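Local coordinates for protein paenibacillus xanthan lyase (Paenibacillus, PDB 6F2P) that probably cleaves the polysaccharide xanthan by beta-elimination, as a calcium-binding lyase of polysaccharide lyase family 8, at residues Lys483-Met488 / Ser645-Lys650; Asp490-Ala495 / Thr634-Ile639; Val494-Gly499 / Leu640-Ser645; Thr543-Ile548 / Ala567-Leu572; Tyr561-Gly566 / Tyr615-Leu620. One frame throughout, in Å; residues are numbered along the deposited sequence.

Contact 1: Lys483-Met488 / Ser645-Lys650; sequences KKSWFM and SAQAVK
In Q647, CG lies anti to the carbonyl carbon (chi1 -65°), and the chain then runs extended across to strand 481-488. S485 has the same chi1 setting, which turns OG to meet the Q647 amide. This is face-to-face packing of two beta sheets, one from the super-sandwich domain and one from the C-terminal beta-sandwich domain. The two strand segments run nearly parallel, with axes 8.2 Å apart at closest approach. The amide of Q647 bridges the gap with both ends. Its OE1 accepts a hydrogen bond from S485 OG at 2.5 Å, the hydroxyl sitting well above the carbonyl plane. Its NE2 donates to the backbone O of K483 at 3.1 Å, in a bent bond. W662 NE1 is a second partner of OE1, and N642 OD1 a second partner of NE2. The buried amide is thus gripped at both ends, which fixes its rotation. An alanine here would remove both cross-sheet bonds and those to W662 and N642, and would probably loosen the link between the two sheets. S485 OG also bonds to N660 ND2. K483 sends its NZ on to S644 O. Further along, the F487 ring packs against strand 646-651. Q647 O lies at the ring edge, in its plane, 3.4 Å from F487 CZ. Over one ring face, V649 CG2 makes a CH-pi contact, 3.6 Å from the ring centroid and almost on its normal.

Contact 2: Asp490-Ala495 / Thr634-Ile639; sequences DDEIVA and TPQISI. With CA (calcium ion), chain B.
A calcium ion ties the loop just before strand 493-501 to Q636, the residue before strand 637-642. The tight part of the contact is the metal cluster and the apolar pair next along the strands. E492 is buried and binds the ion with both carboxylate oxygens, OE1 and OE2 each 2.5 Å from the calcium. Its chain bends sharply at chi2 (-92°), which turns the carboxylate toward the metal. Q636 comes from the other segment with an extended chain and presents OE1 at 2.3 Å from the ion. The planes of its amide and the E492 carboxylate are turned steeply, 71° apart. D490 and D491 each give one oxygen, and E651 completes the ligand set. The backbone N of D491 donates a nearly straight hydrogen bond to E492 OE1, from above the carboxylate plane. E492 OE2 also bonds to Y631 OH. Just past the metal ligands, V494 and I637 meet tip to tip, with V494 CG2 3.9 Å from I637 CG2. V649 packs against both. The other side is looser. D490 and D491 are partly open to solvent, and D491 OD2 makes a long, weak ion pair with K623. T634, just after helix 625-633, is exposed and the chain there leads away from the metal. No hydrogen bond joins the two segments directly. Four acidic residues crowd one cation, so their carboxylates are likely to be ionised. Their mutual repulsion would be offset by the calcium, and losing the ion would probably loosen this junction.

Contact 3: Val494-Gly499 / Leu640-Ser645; sequences VALGSG and LENSSS
The amide of N642 is the flat group at the centre. G497 O lies close to the amide plane, 3.2 Å from N642 ND2, which donates a hydrogen bond to it. Relative to the G497 carbonyl, the donor is not on a lone pair but stands 49° above its plane. S498 CB is 3.5 Å from N642 OD1, and L496 CB approaches the same oxygen. The second flat group, the carboxylate of E641, uses the anti lone pair of OE1 to accept from S643 OG at 2.7 Å. In N642, CG is anti to the backbone N (chi1 176°), which carries the amide to strand 493-501. L496 and N642 then slide past each other in opposite directions, and L496 CD1 touches N642 CB. N642 OD1 has its strongest partner in Q647 NE2, while ND2 also makes a weak bond to Y615 O. Both ends of the amide are therefore held. S498 has OG in the crowded position between N and carbonyl carbon, and from there it donates a weak hydrogen bond to S643 O at 2.8 Å. G499 follows with positive phi, and its CA comes within 4.4 Å of S644 CB. The second segment forms a tight chain reversal. S643 OG accepts from S645 N at 3.0 Å, an ST turn in the link of the hairpin between strands 637-642 and 646-651. L640 and E641 both face A648, a classic beta bulge. The whole is a bulged beta hairpin whose turn docks on the super-sandwich sheet.

Contact 4: Thr543-Ile548 / Ala567-Leu572; sequences TGTNYI and AAVKGL
T543 is exposed, and its CG2 meets A568 CB at 4.0 Å. G544 comes next, with positive phi (57°). The backbone bends sharply at this glycine. T545 makes the backbone link. Its N donates to A567 O at 2.9 Å, the donor standing somewhat above the carbonyl plane. Its O accepts from A567 N at 2.9 Å, and this bond lies in the carbonyl plane on a lone pair. T545 and A567 are thus an antiparallel hydrogen-bonded pair, with both side chains on the same face of the sheet. The T545 side chain crosses that of V569 at about a right angle, and its CB sits 3.8 Å from V569 CG2. In T545, CG2 is anti to the backbone N and OG1 lies beside it. That hydroxyl bonds back across the corner to M542 O. N546 and Y547 turn elsewhere: the backbone N of each bonds to N528 OD1, and Y547 packs on helix 625-633. I548 returns to the contact. Its CD1 approaches V569 CG1 at 4.4 Å, at the limit of packing, and the two share M542 and F563 as neighbours. The N-to-C directions of the two strand segments are 52° apart, and the pairing between them is limited to this one bridge, T545 with A567. Strand 539-543 lies in a five-stranded sheet and strand 545-550 in the nine-stranded one. The arrangement is a corner where the chain passes between two stacked antiparallel sheets, as befits the super-sandwich domain of this lyase family.

Contact 5: Tyr561-Gly566 / Tyr615-Leu620; sequences YYFPGG and YSYVLL. With CA (calcium ion), chain I.
V618 is the apolar centre on one face of the sheet. Its CG2 lies 3.6 Å from Y562 CD2, the two side chains running side by side. P564 CG closes in on the same methyl at 4.2 Å, while L620 CD1 reaches Y562 CB. On the other face, F563 and Y617 lie alongside each other, F563 CD2 being 3.6 Å from Y617 CB. Y561 and L619 pair in the same manner, and Y561 OH reaches E513. Strands 559-563 and 613-621 are antiparallel neighbours in the nine-stranded sheet of the super-sandwich domain. Y562 and V618 form a hydrogen-bonded pair, and Y562 N donates to V618 O almost straight, at 3.0 Å. Beyond F563 the chain makes a type II beta turn, closed by G566 N to F563 O at 2.8 Å. P564 stands in this turn with CD against Y617 CA. An alanine here would lose the ring contacts to V618 and Y617 and would probably let the turn flex. At the polar edge, water 1 donates to both P564 O and S616 O, bridging the two segments. G565 O binds a calcium ion at 2.5 Å, and water 2 links that ion to G566 O.

Overall arrangement
Contacts 1, 2 and 3 join the super-sandwich sheet to the C-terminal beta sandwich. Contacts 1 and 3 lie closest, with centres about 5 Å apart. Contacts 2 and 3 share V494 and A495. Contact 5 continues the same nine-stranded sheet: A495 N probably bonds to Y617 O, and I493 O to L619 N. Contact 4 follows, about 9 Å from contact 5 between centres, joined by probable bonds such as N546 O to F563 N. Its centre lies about 21 Å from that of contact 1. The calcium of contact 2 is about 7 Å from the L620 side chain. The calcium at contact 5 is about 7 Å from the side chain of A567 in contact 4.

Contact 1: Lys483-Met488 / Ser645-Lys650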
# COMPACT_ATOMS: atom_id res chain seq x y z
N LYS A 483 -6.83 -16.13 3.08
CA LYS A 483 -7.00 -14.77 3.57
C LYS A 483 -6.39 -14.63 4.96
O LYS A 483 -6.89 -15.18 5.96
CB LYS A 483 -8.47 -14.35 3.54
CG LYS A 483 -8.95 -14.06 2.14
CD LYS A 483 -10.45 -14.24 1.98
CE LYS A 483 -10.87 -13.94 0.55
NZ LYS A 483 -12.34 -13.99 0.35
N LYS A 484 -5.27 -13.91 5.01
CA LYS A 484 -4.49 -13.75 6.22
C LYS A 484 -4.56 -12.29 6.67
O LYS A 484 -4.34 -11.38 5.86
CB LYS A 484 -3.04 -14.15 5.96
CG LYS A 484 -2.90 -15.53 5.34
CD LYS A 484 -1.52 -15.75 4.72
CE LYS A 484 -0.40 -15.66 5.75
NZ LYS A 484 -0.40 -16.80 6.72
N SER A 485 -4.87 -12.08 7.94
CA SER A 485 -5.00 -10.74 8.47
C SER A 485 -4.16 -10.57 9.73
O SER A 485 -4.00 -11.51 10.51
CB SER A 485 -6.47 -10.40 8.76
OG SER A 485 -7.22 -10.34 7.56
N TRP A 486 -3.63 -9.38 9.93
CA TRP A 486 -2.86 -9.10 11.12
C TRP A 486 -3.44 -7.87 11.84
O TRP A 486 -3.85 -6.91 11.19
CB TRP A 486 -1.38 -8.91 10.77
CG TRP A 486 -0.75 -10.13 10.13
CD1 TRP A 486 -0.09 -11.15 10.77
CD2 TRP A 486 -0.72 -10.44 8.73
NE1 TRP A 486 0.34 -12.08 9.85
CE2 TRP A 486 -0.03 -11.67 8.59
CE3 TRP A 486 -1.22 -9.81 7.59
CZ2 TRP A 486 0.18 -12.27 7.35
CZ3 TRP A 486 -1.01 -10.42 6.35
CH2 TRP A 486 -0.31 -11.64 6.24
N PHE A 487 -3.50 -7.94 13.16
CA PHE A 487 -4.13 -6.88 13.95
C PHE A 487 -3.16 -6.49 15.05
O PHE A 487 -2.92 -7.26 15.98
CB PHE A 487 -5.46 -7.35 14.53
CG PHE A 487 -6.43 -7.85 13.49
CD1 PHE A 487 -6.29 -9.12 12.94
CD2 PHE A 487 -7.46 -7.03 13.04
CE1 PHE A 487 -7.17 -9.57 11.97
CE2 PHE A 487 -8.35 -7.48 12.06
CZ PHE A 487 -8.20 -8.75 11.53
N MET A 488 -2.60 -5.31 14.91
CA MET A 488 -1.44 -4.93 15.71
C MET A 488 -1.79 -3.81 16.67
O MET A 488 -2.04 -2.69 16.24
CB MET A 488 -0.32 -4.53 14.75
CG MET A 488 0.14 -5.70 13.88
SD MET A 488 0.70 -5.29 12.22
CE MET A 488 -0.85 -5.08 11.35
N SER A 645 -15.46 -13.66 4.35
CA SER A 645 -16.19 -12.45 4.00
C SER A 645 -15.56 -11.27 4.73
O SER A 645 -15.49 -10.16 4.18
CB SER A 645 -17.67 -12.60 4.32
OG SER A 645 -18.39 -11.43 3.93
N ALA A 646 -15.10 -11.51 5.95
CA ALA A 646 -14.44 -10.48 6.74
C ALA A 646 -13.68 -11.07 7.90
O ALA A 646 -13.97 -12.18 8.34
CB ALA A 646 -15.47 -9.47 7.26
N GLN A 647 -12.71 -10.31 8.40
CA GLN A 647 -11.92 -10.73 9.54
C GLN A 647 -11.79 -9.52 10.44
O GLN A 647 -11.29 -8.48 10.03
CB GLN A 647 -10.53 -11.22 9.10
CG GLN A 647 -10.60 -12.48 8.25
CD GLN A 647 -9.27 -12.88 7.66
OE1 GLN A 647 -8.74 -12.20 6.78
NE2 GLN A 647 -8.72 -13.99 8.14
N ALA A 648 -12.27 -9.65 11.67
CA ALA A 648 -12.33 -8.49 12.54
C ALA A 648 -11.95 -8.81 13.97
O ALA A 648 -12.31 -9.86 14.52
CB ALA A 648 -13.72 -7.86 12.48
N VAL A 649 -11.18 -7.90 14.57
CA VAL A 649 -10.71 -8.03 15.94
C VAL A 649 -10.86 -6.69 16.66
O VAL A 649 -10.57 -5.63 16.10
CB VAL A 649 -9.23 -8.47 15.97
CG1 VAL A 649 -8.69 -8.50 17.41
CG2 VAL A 649 -9.07 -9.82 15.30
N LYS A 650 -11.33 -6.75 17.90
CA LYS A 650 -11.44 -5.57 18.74
C LYS A 650 -10.56 -5.75 19.98
O LYS A 650 -10.63 -6.77 20.65
CB LYS A 650 -12.90 -5.33 19.15
CG LYS A 650 -13.08 -4.28 20.26
CD LYS A 650 -14.50 -3.73 20.30
CE LYS A 650 -14.63 -2.55 21.28
NZ LYS A 650 -15.95 -1.83 21.18

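Contact 2: Asp490-Ala495 / Thr634-Ile639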
# COMPACT_ATOMS: atom_id res chain seq x y z
N ASP A 490 -1.47 -2.47 21.16
CA ASP A 490 -0.45 -1.89 22.03
C ASP A 490 0.62 -2.89 22.48
O ASP A 490 1.79 -2.54 22.59
CB ASP A 490 -1.07 -1.17 23.24
CG ASP A 490 -2.01 -2.04 24.02
OD1 ASP A 490 -2.54 -2.99 23.43
OD2 ASP A 490 -2.23 -1.78 25.22
N ASP A 491 0.23 -4.14 22.73
CA ASP A 491 1.18 -5.13 23.23
C ASP A 491 0.83 -6.53 22.74
O ASP A 491 1.31 -7.51 23.29
CB ASP A 491 1.26 -5.11 24.76
CG ASP A 491 -0.09 -5.37 25.43
OD1 ASP A 491 -1.11 -5.51 24.72
OD2 ASP A 491 -0.14 -5.38 26.68
N GLU A 492 -0.01 -6.61 21.71
CA GLU A 492 -0.32 -7.90 21.12
C GLU A 492 -0.47 -7.77 19.61
O GLU A 492 -0.77 -6.69 19.10
CB GLU A 492 -1.62 -8.49 21.69
CG GLU A 492 -2.87 -7.67 21.42
CD GLU A 492 -3.17 -6.67 22.52
OE1 GLU A 492 -2.71 -5.52 22.41
OE2 GLU A 492 -3.87 -7.03 23.50
N ILE A 493 -0.23 -8.88 18.92
CA ILE A 493 -0.56 -8.99 17.51
C ILE A 493 -1.52 -10.16 17.31
O ILE A 493 -1.22 -11.28 17.72
CB ILE A 493 0.67 -9.24 16.64
CG1 ILE A 493 1.64 -8.06 16.75
CG2 ILE A 493 0.26 -9.45 15.19
CD1 ILE A 493 2.94 -8.42 17.41
N VAL A 494 -2.67 -9.90 16.71
CA VAL A 494 -3.59 -10.99 16.42
C VAL A 494 -3.44 -11.37 14.96
O VAL A 494 -3.45 -10.50 14.08
CB VAL A 494 -5.05 -10.62 16.72
CG1 VAL A 494 -5.97 -11.79 16.41
CG2 VAL A 494 -5.20 -10.18 18.18
N ALA A 495 -3.28 -12.66 14.70
CA ALA A 495 -3.18 -13.18 13.34
C ALA A 495 -4.36 -14.10 13.05
O ALA A 495 -4.63 -15.04 13.80
CB ALA A 495 -1.86 -13.93 13.16
N THR A 634 -8.32 -13.99 30.44
CA THR A 634 -9.15 -12.83 30.17
C THR A 634 -8.48 -12.00 29.08
O THR A 634 -7.76 -11.03 29.36
CB THR A 634 -9.40 -12.00 31.46
OG1 THR A 634 -8.16 -11.76 32.13
CG2 THR A 634 -10.28 -12.76 32.42
N PRO A 635 -8.68 -12.39 27.82
CA PRO A 635 -8.02 -11.77 26.66
C PRO A 635 -8.45 -10.34 26.49
O PRO A 635 -9.62 -10.04 26.67
CB PRO A 635 -8.54 -12.59 25.48
CG PRO A 635 -9.03 -13.87 26.06
CD PRO A 635 -9.54 -13.52 27.42
N GLN A 636 -7.50 -9.47 26.14
CA GLN A 636 -7.80 -8.08 25.88
C GLN A 636 -8.28 -7.89 24.43
O GLN A 636 -8.51 -6.76 24.00
CB GLN A 636 -6.58 -7.20 26.14
CG GLN A 636 -5.84 -7.49 27.43
CD GLN A 636 -4.49 -6.82 27.48
OE1 GLN A 636 -4.14 -6.08 26.57
NE2 GLN A 636 -3.73 -7.08 28.52
N ILE A 637 -8.43 -8.99 23.69
CA ILE A 637 -8.97 -8.91 22.32
C ILE A 637 -10.20 -9.80 22.14
O ILE A 637 -10.35 -10.81 22.83
CB ILE A 637 -7.91 -9.29 21.25
CG1 ILE A 637 -7.43 -10.72 21.45
CG2 ILE A 637 -6.74 -8.30 21.26
CD1 ILE A 637 -8.02 -11.71 20.46
N SER A 638 -11.06 -9.43 21.21
CA SER A 638 -12.22 -10.26 20.87
C SER A 638 -12.36 -10.39 19.37
O SER A 638 -12.48 -9.41 18.65
CB SER A 638 -13.49 -9.69 21.47
OG SER A 638 -13.39 -9.73 22.88
N ILE A 639 -12.32 -11.62 18.89
CA ILE A 639 -12.44 -11.85 17.46
C ILE A 639 -13.91 -11.78 17.11
O ILE A 639 -14.70 -12.60 17.56
CB ILE A 639 -11.77 -13.18 17.06
CG1 ILE A 639 -10.26 -13.08 17.31
CG2 ILE A 639 -12.04 -13.50 15.60
CD1 ILE A 639 -9.54 -14.41 17.28
CA CA B . -3.44 -4.90 24.74

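Contact 3: Val494-Gly499 / Leu640-Ser645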
# COMPACT_ATOMS: atom_id res chain seq x y z
N VAL A 494 -2.67 -9.90 16.71
CA VAL A 494 -3.59 -10.99 16.42
C VAL A 494 -3.44 -11.37 14.96
O VAL A 494 -3.45 -10.50 14.08
CB VAL A 494 -5.05 -10.62 16.72
CG1 VAL A 494 -5.97 -11.79 16.41
CG2 VAL A 494 -5.20 -10.18 18.18
N ALA A 495 -3.28 -12.66 14.70
CA ALA A 495 -3.18 -13.18 13.34
C ALA A 495 -4.36 -14.10 13.05
O ALA A 495 -4.63 -15.04 13.80
CB ALA A 495 -1.86 -13.93 13.16
N LEU A 496 -5.07 -13.81 11.96
CA LEU A 496 -6.22 -14.60 11.57
C LEU A 496 -6.09 -15.11 10.15
O LEU A 496 -5.57 -14.42 9.27
CB LEU A 496 -7.50 -13.77 11.64
CG LEU A 496 -7.93 -13.16 12.98
CD1 LEU A 496 -9.31 -12.56 12.82
CD2 LEU A 496 -7.90 -14.20 14.09
N GLY A 497 -6.57 -16.32 9.93
CA GLY A 497 -6.61 -16.87 8.59
C GLY A 497 -7.92 -17.60 8.37
O GLY A 497 -8.46 -18.21 9.28
N SER A 498 -8.42 -17.53 7.14
CA SER A 498 -9.60 -18.27 6.75
C SER A 498 -9.61 -18.31 5.24
O SER A 498 -8.77 -17.69 4.59
CB SER A 498 -10.85 -17.55 7.23
OG SER A 498 -11.04 -16.38 6.46
N GLY A 499 -10.58 -19.03 4.68
CA GLY A 499 -10.65 -19.22 3.24
C GLY A 499 -9.47 -20.00 2.70
O GLY A 499 -9.17 -19.93 1.52
N LEU A 640 -14.27 -10.77 16.33
CA LEU A 640 -15.67 -10.52 15.99
C LEU A 640 -16.12 -11.45 14.89
O LEU A 640 -17.28 -11.86 14.86
CB LEU A 640 -15.86 -9.06 15.56
CG LEU A 640 -15.35 -8.02 16.56
CD1 LEU A 640 -15.61 -6.61 16.06
CD2 LEU A 640 -15.98 -8.23 17.93
N GLU A 641 -15.20 -11.76 13.99
CA GLU A 641 -15.46 -12.64 12.87
C GLU A 641 -14.14 -13.07 12.27
O GLU A 641 -13.18 -12.30 12.28
CB GLU A 641 -16.28 -11.94 11.79
CG GLU A 641 -16.62 -12.80 10.58
CD GLU A 641 -17.60 -12.13 9.64
OE1 GLU A 641 -17.90 -12.69 8.56
OE2 GLU A 641 -18.07 -11.02 9.97
N ASN A 642 -14.10 -14.29 11.77
CA ASN A 642 -12.96 -14.77 11.01
C ASN A 642 -13.45 -15.68 9.90
O ASN A 642 -13.46 -16.91 10.04
CB ASN A 642 -11.98 -15.48 11.93
CG ASN A 642 -10.81 -16.07 11.18
OD1 ASN A 642 -10.44 -15.60 10.11
ND2 ASN A 642 -10.23 -17.13 11.74
N SER A 643 -13.89 -15.07 8.80
CA SER A 643 -14.44 -15.81 7.68
C SER A 643 -13.84 -15.28 6.38
O SER A 643 -13.01 -14.38 6.39
CB SER A 643 -15.95 -15.66 7.62
OG SER A 643 -16.31 -14.36 7.17
N SER A 644 -14.30 -15.85 5.27
CA SER A 644 -13.84 -15.43 3.95
C SER A 644 -14.53 -14.13 3.53
O SER A 644 -14.23 -13.55 2.49
CB SER A 644 -14.11 -16.54 2.93
OG SER A 644 -15.51 -16.75 2.81
N SER A 645 -15.46 -13.66 4.35
CA SER A 645 -16.19 -12.45 4.00
C SER A 645 -15.56 -11.27 4.73
O SER A 645 -15.49 -10.16 4.18
CB SER A 645 -17.67 -12.60 4.32
OG SER A 645 -18.39 -11.43 3.93

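Contact 4: Thr543-Ile548 / Ala567-Leu572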
# COMPACT_ATOMS: atom_id res chain seq x y z
N THR A 543 -2.28 -31.04 21.04
CA THR A 543 -3.69 -30.67 20.91
C THR A 543 -4.23 -29.93 22.12
O THR A 543 -3.65 -29.97 23.21
CB THR A 543 -4.59 -31.88 20.61
OG1 THR A 543 -4.33 -32.92 21.56
CG2 THR A 543 -4.32 -32.41 19.21
N GLY A 544 -5.35 -29.24 21.92
CA GLY A 544 -5.95 -28.45 22.98
C GLY A 544 -4.99 -27.42 23.54
O GLY A 544 -4.97 -27.15 24.74
N THR A 545 -4.17 -26.85 22.66
CA THR A 545 -3.22 -25.85 23.10
C THR A 545 -3.92 -24.51 23.30
O THR A 545 -4.57 -24.00 22.38
CB THR A 545 -2.07 -25.69 22.10
OG1 THR A 545 -1.54 -26.99 21.78
CG2 THR A 545 -0.96 -24.82 22.69
N ASN A 546 -3.77 -23.95 24.50
CA ASN A 546 -4.40 -22.67 24.83
C ASN A 546 -3.39 -21.54 24.77
O ASN A 546 -3.64 -20.49 24.17
CB ASN A 546 -5.01 -22.73 26.22
CG ASN A 546 -6.12 -23.75 26.32
OD1 ASN A 546 -6.88 -23.94 25.37
ND2 ASN A 546 -6.21 -24.42 27.46
N TYR A 547 -2.25 -21.76 25.40
CA TYR A 547 -1.19 -20.79 25.35
C TYR A 547 0.17 -21.48 25.40
O TYR A 547 0.27 -22.65 25.75
CB TYR A 547 -1.33 -19.75 26.46
CG TYR A 547 -1.58 -20.31 27.84
CD1 TYR A 547 -2.85 -20.67 28.25
CD2 TYR A 547 -0.53 -20.44 28.75
CE1 TYR A 547 -3.08 -21.18 29.53
CE2 TYR A 547 -0.75 -20.94 30.02
CZ TYR A 547 -2.02 -21.31 30.41
OH TYR A 547 -2.24 -21.80 31.68
N ILE A 548 1.21 -20.73 25.02
CA ILE A 548 2.57 -21.24 24.97
C ILE A 548 3.48 -20.10 25.41
O ILE A 548 3.24 -18.94 25.07
CB ILE A 548 2.94 -21.67 23.53
CG1 ILE A 548 2.13 -22.89 23.09
CG2 ILE A 548 4.42 -22.00 23.42
CD1 ILE A 548 2.53 -23.43 21.74
N ALA A 567 -6.03 -24.67 19.98
CA ALA A 567 -5.60 -25.16 18.67
C ALA A 567 -4.70 -26.39 18.76
O ALA A 567 -4.03 -26.63 19.77
CB ALA A 567 -4.88 -24.06 17.89
N ALA A 568 -4.70 -27.17 17.68
CA ALA A 568 -3.72 -28.24 17.52
C ALA A 568 -2.44 -27.65 16.92
O ALA A 568 -2.39 -27.33 15.73
CB ALA A 568 -4.28 -29.33 16.61
N VAL A 569 -1.43 -27.49 17.77
CA VAL A 569 -0.15 -26.90 17.37
C VAL A 569 0.99 -27.92 17.34
O VAL A 569 1.35 -28.48 18.38
CB VAL A 569 0.26 -25.76 18.33
CG1 VAL A 569 1.48 -25.02 17.79
CG2 VAL A 569 -0.90 -24.82 18.57
N LYS A 570 1.58 -28.15 16.17
CA LYS A 570 2.77 -29.00 16.06
C LYS A 570 4.02 -28.24 16.50
O LYS A 570 4.16 -27.05 16.25
CB LYS A 570 2.94 -29.52 14.63
CG LYS A 570 1.79 -30.40 14.18
CD LYS A 570 2.07 -31.05 12.84
CE LYS A 570 0.98 -32.06 12.50
NZ LYS A 570 1.34 -32.87 11.30
N GLY A 571 4.93 -28.95 17.17
CA GLY A 571 6.13 -28.34 17.70
C GLY A 571 7.37 -29.15 17.39
O GLY A 571 7.32 -30.38 17.31
N LEU A 572 8.50 -28.46 17.21
CA LEU A 572 9.76 -29.13 16.91
C LEU A 572 10.93 -28.31 17.42
O LEU A 572 11.12 -27.16 17.02
CB LEU A 572 9.89 -29.33 15.40
CG LEU A 572 11.24 -29.88 14.92
CD1 LEU A 572 11.54 -31.25 15.52
CD2 LEU A 572 11.30 -29.96 13.40

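Contact 5: Tyr561-Gly566 / Tyr615-Leu620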
# COMPACT_ATOMS: atom_id res chain seq x y z
N TYR A 561 2.28 -16.97 23.14
CA TYR A 561 1.37 -17.30 22.04
C TYR A 561 0.04 -17.74 22.63
O TYR A 561 -0.03 -18.72 23.37
CB TYR A 561 1.93 -18.40 21.15
CG TYR A 561 3.37 -18.23 20.75
CD1 TYR A 561 4.40 -18.46 21.67
CD2 TYR A 561 3.72 -17.86 19.46
CE1 TYR A 561 5.72 -18.30 21.32
CE2 TYR A 561 5.05 -17.71 19.09
CZ TYR A 561 6.04 -17.93 20.04
OH TYR A 561 7.36 -17.78 19.72
N TYR A 562 -1.03 -17.02 22.31
CA TYR A 562 -2.33 -17.38 22.80
C TYR A 562 -3.15 -17.91 21.63
O TYR A 562 -3.10 -17.35 20.54
CB TYR A 562 -2.99 -16.18 23.50
CG TYR A 562 -4.49 -16.23 23.61
CD1 TYR A 562 -5.13 -17.29 24.24
CD2 TYR A 562 -5.27 -15.20 23.09
CE1 TYR A 562 -6.51 -17.34 24.33
CE2 TYR A 562 -6.64 -15.24 23.18
CZ TYR A 562 -7.26 -16.30 23.80
OH TYR A 562 -8.64 -16.32 23.88
N PHE A 563 -3.85 -19.01 21.84
CA PHE A 563 -4.63 -19.62 20.77
C PHE A 563 -6.12 -19.63 21.09
O PHE A 563 -6.62 -20.54 21.76
CB PHE A 563 -4.10 -21.02 20.46
CG PHE A 563 -2.65 -21.02 20.07
CD1 PHE A 563 -1.66 -21.10 21.04
CD2 PHE A 563 -2.27 -20.90 18.75
CE1 PHE A 563 -0.31 -21.07 20.69
CE2 PHE A 563 -0.93 -20.87 18.40
CZ PHE A 563 0.05 -20.96 19.37
N PRO A 564 -6.84 -18.61 20.62
CA PRO A 564 -8.28 -18.45 20.87
C PRO A 564 -9.07 -19.69 20.47
O PRO A 564 -9.04 -20.12 19.31
CB PRO A 564 -8.66 -17.26 19.98
CG PRO A 564 -7.38 -16.49 19.82
CD PRO A 564 -6.28 -17.50 19.81
N GLY A 565 -9.75 -20.27 21.45
CA GLY A 565 -10.59 -21.43 21.22
C GLY A 565 -9.81 -22.72 21.32
O GLY A 565 -10.36 -23.80 21.17
N GLY A 566 -8.51 -22.58 21.60
CA GLY A 566 -7.60 -23.71 21.57
C GLY A 566 -7.24 -24.12 20.15
O GLY A 566 -8.03 -23.94 19.23
N TYR A 615 -7.13 -20.31 10.77
CA TYR A 615 -6.32 -20.31 11.97
C TYR A 615 -6.56 -19.01 12.71
O TYR A 615 -7.07 -18.04 12.13
CB TYR A 615 -4.82 -20.46 11.65
CG TYR A 615 -4.23 -19.34 10.81
CD1 TYR A 615 -3.89 -18.12 11.39
CD2 TYR A 615 -4.00 -19.50 9.45
CE1 TYR A 615 -3.37 -17.09 10.64
CE2 TYR A 615 -3.47 -18.47 8.68
CZ TYR A 615 -3.16 -17.27 9.28
OH TYR A 615 -2.63 -16.24 8.54
N SER A 616 -6.19 -19.00 13.98
CA SER A 616 -6.12 -17.77 14.74
C SER A 616 -5.11 -17.97 15.85
O SER A 616 -5.04 -19.05 16.45
CB SER A 616 -7.49 -17.41 15.33
OG SER A 616 -7.89 -18.36 16.29
N TYR A 617 -4.30 -16.95 16.10
CA TYR A 617 -3.38 -16.94 17.23
C TYR A 617 -3.00 -15.50 17.55
O TYR A 617 -3.23 -14.60 16.74
CB TYR A 617 -2.12 -17.79 16.95
CG TYR A 617 -1.27 -17.33 15.79
CD1 TYR A 617 -1.59 -17.68 14.48
CD2 TYR A 617 -0.11 -16.59 16.00
CE1 TYR A 617 -0.81 -17.28 13.41
CE2 TYR A 617 0.69 -16.18 14.93
CZ TYR A 617 0.33 -16.53 13.64
OH TYR A 617 1.10 -16.13 12.57
N VAL A 618 -2.44 -15.29 18.74
CA VAL A 618 -2.12 -13.96 19.21
C VAL A 618 -0.69 -13.94 19.70
O VAL A 618 -0.33 -14.71 20.59
CB VAL A 618 -3.00 -13.56 20.41
CG1 VAL A 618 -2.54 -12.24 20.99
CG2 VAL A 618 -4.47 -13.50 20.01
N LEU A 619 0.13 -13.07 19.13
CA LEU A 619 1.50 -12.93 19.60
C LEU A 619 1.52 -12.03 20.82
O LEU A 619 0.97 -10.92 20.81
CB LEU A 619 2.40 -12.35 18.51
CG LEU A 619 2.61 -13.24 17.29
CD1 LEU A 619 3.57 -12.58 16.29
CD2 LEU A 619 3.13 -14.61 17.70
N LEU A 620 2.16 -12.51 21.88
CA LEU A 620 2.27 -11.75 23.12
C LEU A 620 3.73 -11.60 23.50
O LEU A 620 4.23 -12.33 24.35
CB LEU A 620 1.51 -12.47 24.24
CG LEU A 620 -0.00 -12.63 24.01
CD1 LEU A 620 -0.62 -13.54 25.06
CD2 LEU A 620 -0.71 -11.27 24.02
CA CA I . -11.95 -25.01 19.64
O HOH W 1 -6.52 -21.01 17.85
O HOH W 2 -10.00 -26.09 18.79